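Local coordinates for phosphatidylinositol-specific phospholipase C (Listeria monocytogenes, PDB 2PLC), which is a bacterial phosphatidylinositol-specific phospholipase C, a TIM-barrel-type protein containing the X domain of that family, at residues L10-L16 and P143-R149. Numbering follows the deposited sequence.
Sequences LPDTTNL and PTLKDVR
A single beta bridge between Asn-15 and Thr-144 joins two loops of the TIM-barrel-type fold: the loop 10-16, which leads toward strand 20-24, and the loop 143-149, which leads toward strand 152-157. Two backbone bonds make the bridge: Leu-145 N reaches Thr-14 O at 3.0 Å, and Leu-16 N reaches Pro-143 O at 3.2 Å. Beyond it the loop 10-16 folds into a type I turn from Pro-11 to Thr-14, and Asp-12 O takes a weak bond from Lys-146 N. Arg-149 holds the start of the turn and the residue before it. Its NH2 donates to Leu-10 O (2.9 Å) and to Asp-12 OD1 (3.1 Å), the latter part of a salt bridge; Leu-10 O and Asp-12 OD1 both lie near the guanidinium plane. The Asp-12 carboxylate is turned 57° from the guanidinium, and NH2 meets OD1 from above the carboxylate plane. Leu-145 CB lies over the centre of one guanidinium face, while NH1 is bound by Met-7 O and Lys-98 O. With CG beside its backbone N (chi1 -75°), Leu-145 leans into the 10-16 loop; its CD1 presses on Leu-10 CB at a tight 3.5 Å, and its CD2 meets Leu-16 CD1 at 3.7 Å. One guanidinium thus ties three carbonyls and a carboxylate together, its charge probably balanced in part by Asp-12, and these bonds should limit its rotation, while the buried Leu-10, Leu-16 and Leu-145 form the junction's apolar side.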
ATOM      1  N   LEU A  10      16.243  -3.293  10.001  1.00 35.31           N
ATOM      2  CA  LEU A  10      15.341  -3.743  11.054  1.00 33.68           C
ATOM      3  C   LEU A  10      15.613  -5.209  11.365  1.00 36.96           C
ATOM      4  O   LEU A  10      16.146  -5.938  10.528  1.00 37.24           O
ATOM      5  CB  LEU A  10      13.879  -3.557  10.628  1.00 32.93           C
ATOM      6  CG  LEU A  10      13.316  -2.135  10.515  1.00 29.92           C
ATOM      7  CD1 LEU A  10      11.904  -2.187   9.954  1.00 20.77           C
ATOM      8  CD2 LEU A  10      13.329  -1.449  11.872  1.00 27.20           C
ATOM      9  N   PRO A  11      15.258  -5.658  12.580  1.00 38.53           N
ATOM     10  CA  PRO A  11      15.467  -7.047  12.997  1.00 35.16           C
ATOM     11  C   PRO A  11      14.616  -8.032  12.203  1.00 36.35           C
ATOM     12  O   PRO A  11      13.451  -7.758  11.919  1.00 32.04           O
ATOM     13  CB  PRO A  11      15.033  -7.030  14.464  1.00 37.03           C
ATOM     14  CG  PRO A  11      15.261  -5.612  14.886  1.00 39.82           C
ATOM     15  CD  PRO A  11      14.751  -4.848  13.701  1.00 39.71           C
ATOM     16  N   ASP A  12      15.202  -9.181  11.864  1.00 31.90           N
ATOM     17  CA  ASP A  12      14.499 -10.235  11.128  1.00 31.86           C
ATOM     18  C   ASP A  12      13.313 -10.774  11.919  1.00 34.09           C
ATOM     19  O   ASP A  12      12.352 -11.294  11.348  1.00 37.53           O
ATOM     20  CB  ASP A  12      15.445 -11.399  10.825  1.00 39.27           C
ATOM     21  CG  ASP A  12      16.283 -11.167   9.589  1.00 45.82           C
ATOM     22  OD1 ASP A  12      16.896 -10.088   9.465  1.00 53.54           O
ATOM     23  OD2 ASP A  12      16.333 -12.075   8.737  1.00 54.74           O
ATOM     24  N   THR A  13      13.394 -10.643  13.239  1.00 37.28           N
ATOM     25  CA  THR A  13      12.357 -11.124  14.141  1.00 38.26           C
ATOM     26  C   THR A  13      11.165 -10.180  14.296  1.00 39.05           C
ATOM     27  O   THR A  13      10.128 -10.580  14.825  1.00 37.24           O
ATOM     28  CB  THR A  13      12.944 -11.423  15.540  1.00 39.02           C
ATOM     29  OG1 THR A  13      13.532 -10.231  16.077  1.00 34.51           O
ATOM     30  CG2 THR A  13      14.011 -12.515  15.456  1.00 33.67           C
ATOM     31  N   THR A  14      11.311  -8.932  13.846  1.00 34.24           N
ATOM     32  CA  THR A  14      10.231  -7.952  13.951  1.00 29.52           C
ATOM     33  C   THR A  14       9.053  -8.356  13.080  1.00 28.02           C
ATOM     34  O   THR A  14       9.234  -8.773  11.938  1.00 29.98           O
ATOM     35  CB  THR A  14      10.687  -6.544  13.527  1.00 33.08           C
ATOM     36  OG1 THR A  14      11.858  -6.177  14.267  1.00 42.66           O
ATOM     37  CG2 THR A  14       9.588  -5.523  13.807  1.00 25.20           C
ATOM     38  N   ASN A  15       7.849  -8.265  13.639  1.00 30.04           N
ATOM     39  CA  ASN A  15       6.642  -8.609  12.897  1.00 31.50           C
ATOM     40  C   ASN A  15       6.207  -7.417  12.047  1.00 27.88           C
ATOM     41  O   ASN A  15       6.442  -6.262  12.403  1.00 29.01           O
ATOM     42  CB  ASN A  15       5.518  -9.023  13.845  1.00 28.15           C
ATOM     43  CG  ASN A  15       4.348  -9.655  13.116  1.00 31.48           C
ATOM     44  OD1 ASN A  15       3.393  -8.980  12.749  1.00 36.46           O
ATOM     45  ND2 ASN A  15       4.425 -10.959  12.896  1.00 33.50           N
ATOM     46  N   LEU A  16       5.589  -7.704  10.913  1.00 24.46           N
ATOM     47  CA  LEU A  16       5.142  -6.655  10.013  1.00 26.93           C
ATOM     48  C   LEU A  16       4.109  -5.739  10.669  1.00 24.14           C
ATOM     49  O   LEU A  16       4.052  -4.551  10.367  1.00 20.97           O
ATOM     50  CB  LEU A  16       4.567  -7.281   8.739  1.00 28.24           C
ATOM     51  CG  LEU A  16       5.024  -6.751   7.379  1.00 30.41           C
ATOM     52  CD1 LEU A  16       6.541  -6.758   7.279  1.00 34.20           C
ATOM     53  CD2 LEU A  16       4.427  -7.619   6.290  1.00 26.86           C
ATOM     54  N   PRO A 143       3.338 -12.343   8.885  1.00 35.13           N
ATOM     55  CA  PRO A 143       4.745 -12.758   8.894  1.00 28.80           C
ATOM     56  C   PRO A 143       5.741 -11.758   9.456  1.00 29.36           C
ATOM     57  O   PRO A 143       5.450 -10.571   9.590  1.00 28.35           O
ATOM     58  CB  PRO A 143       5.024 -13.025   7.420  1.00 32.67           C
ATOM     59  CG  PRO A 143       4.183 -11.999   6.744  1.00 33.54           C
ATOM     60  CD  PRO A 143       2.881 -12.110   7.502  1.00 35.24           C
ATOM     61  N   THR A 144       6.921 -12.270   9.788  1.00 30.89           N
ATOM     62  CA  THR A 144       8.011 -11.462  10.309  1.00 33.49           C
ATOM     63  C   THR A 144       8.873 -11.069   9.117  1.00 30.63           C
ATOM     64  O   THR A 144       8.739 -11.643   8.035  1.00 29.52           O
ATOM     65  CB  THR A 144       8.870 -12.242  11.340  1.00 37.04           C
ATOM     66  OG1 THR A 144       9.483 -13.375  10.714  1.00 39.58           O
ATOM     67  CG2 THR A 144       8.002 -12.726  12.485  1.00 38.89           C
ATOM     68  N   LEU A 145       9.748 -10.090   9.312  1.00 28.20           N
ATOM     69  CA  LEU A 145      10.620  -9.623   8.244  1.00 33.26           C
ATOM     70  C   LEU A 145      11.495 -10.727   7.667  1.00 37.84           C
ATOM     71  O   LEU A 145      11.932 -10.644   6.519  1.00 39.88           O
ATOM     72  CB  LEU A 145      11.502  -8.481   8.739  1.00 29.23           C
ATOM     73  CG  LEU A 145      10.855  -7.112   8.928  1.00 28.43           C
ATOM     74  CD1 LEU A 145      11.909  -6.132   9.376  1.00 23.86           C
ATOM     75  CD2 LEU A 145      10.252  -6.644   7.620  1.00 34.32           C
ATOM     76  N   LYS A 146      11.741 -11.762   8.459  1.00 36.39           N
ATOM     77  CA  LYS A 146      12.573 -12.865   8.012  1.00 37.09           C
ATOM     78  C   LYS A 146      11.915 -13.573   6.827  1.00 39.41           C
ATOM     79  O   LYS A 146      12.558 -13.801   5.800  1.00 44.34           O
ATOM     80  CB  LYS A 146      12.819 -13.838   9.171  1.00 43.76           C
ATOM     81  CG  LYS A 146      14.072 -14.696   9.029  1.00 47.85           C
ATOM     82  CD  LYS A 146      13.785 -16.032   8.349  1.00 61.73           C
ATOM     83  CE  LYS A 146      13.473 -17.148   9.356  1.00 68.84           C
ATOM     84  NZ  LYS A 146      12.302 -16.876  10.248  1.00 72.51           N
ATOM     85  N   ASP A 147      10.617 -13.842   6.949  1.00 39.50           N
ATOM     86  CA  ASP A 147       9.843 -14.536   5.915  1.00 37.36           C
ATOM     87  C   ASP A 147       9.532 -13.738   4.644  1.00 36.60           C
ATOM     88  O   ASP A 147       9.245 -14.324   3.597  1.00 33.13           O
ATOM     89  CB  ASP A 147       8.526 -15.050   6.508  1.00 44.00           C
ATOM     90  CG  ASP A 147       8.736 -15.923   7.732  1.00 47.86           C
ATOM     91  OD1 ASP A 147       9.443 -16.948   7.619  1.00 51.32           O
ATOM     92  OD2 ASP A 147       8.193 -15.582   8.806  1.00 55.45           O
ATOM     93  N   VAL A 148       9.579 -12.412   4.740  1.00 32.10           N
ATOM     94  CA  VAL A 148       9.272 -11.547   3.604  1.00 29.70           C
ATOM     95  C   VAL A 148      10.458 -10.762   3.037  1.00 29.17           C
ATOM     96  O   VAL A 148      10.260  -9.788   2.314  1.00 32.24           O
ATOM     97  CB  VAL A 148       8.128 -10.550   3.949  1.00 22.62           C
ATOM     98  CG1 VAL A 148       6.811 -11.286   4.131  1.00 22.40           C
ATOM     99  CG2 VAL A 148       8.468  -9.764   5.208  1.00 29.36           C
ATOM    100  N   ARG A 149      11.684 -11.174   3.351  1.00 27.69           N
ATOM    101  CA  ARG A 149      12.854 -10.468   2.825  1.00 30.99           C
ATOM    102  C   ARG A 149      12.892 -10.558   1.292  1.00 36.10           C
ATOM    103  O   ARG A 149      12.825 -11.652   0.718  1.00 40.85           O
ATOM    104  CB  ARG A 149      14.154 -11.032   3.415  1.00 31.68           C
ATOM    105  CG  ARG A 149      14.390 -10.725   4.891  1.00 22.03           C
ATOM    106  CD  ARG A 149      14.507  -9.232   5.173  1.00 26.60           C
ATOM    107  NE  ARG A 149      14.935  -8.973   6.549  1.00 31.04           N
ATOM    108  CZ  ARG A 149      14.954  -7.776   7.134  1.00 33.63           C
ATOM    109  NH1 ARG A 149      14.566  -6.692   6.476  1.00 37.77           N
ATOM    110  NH2 ARG A 149      15.366  -7.659   8.387  1.00 33.98           N
TER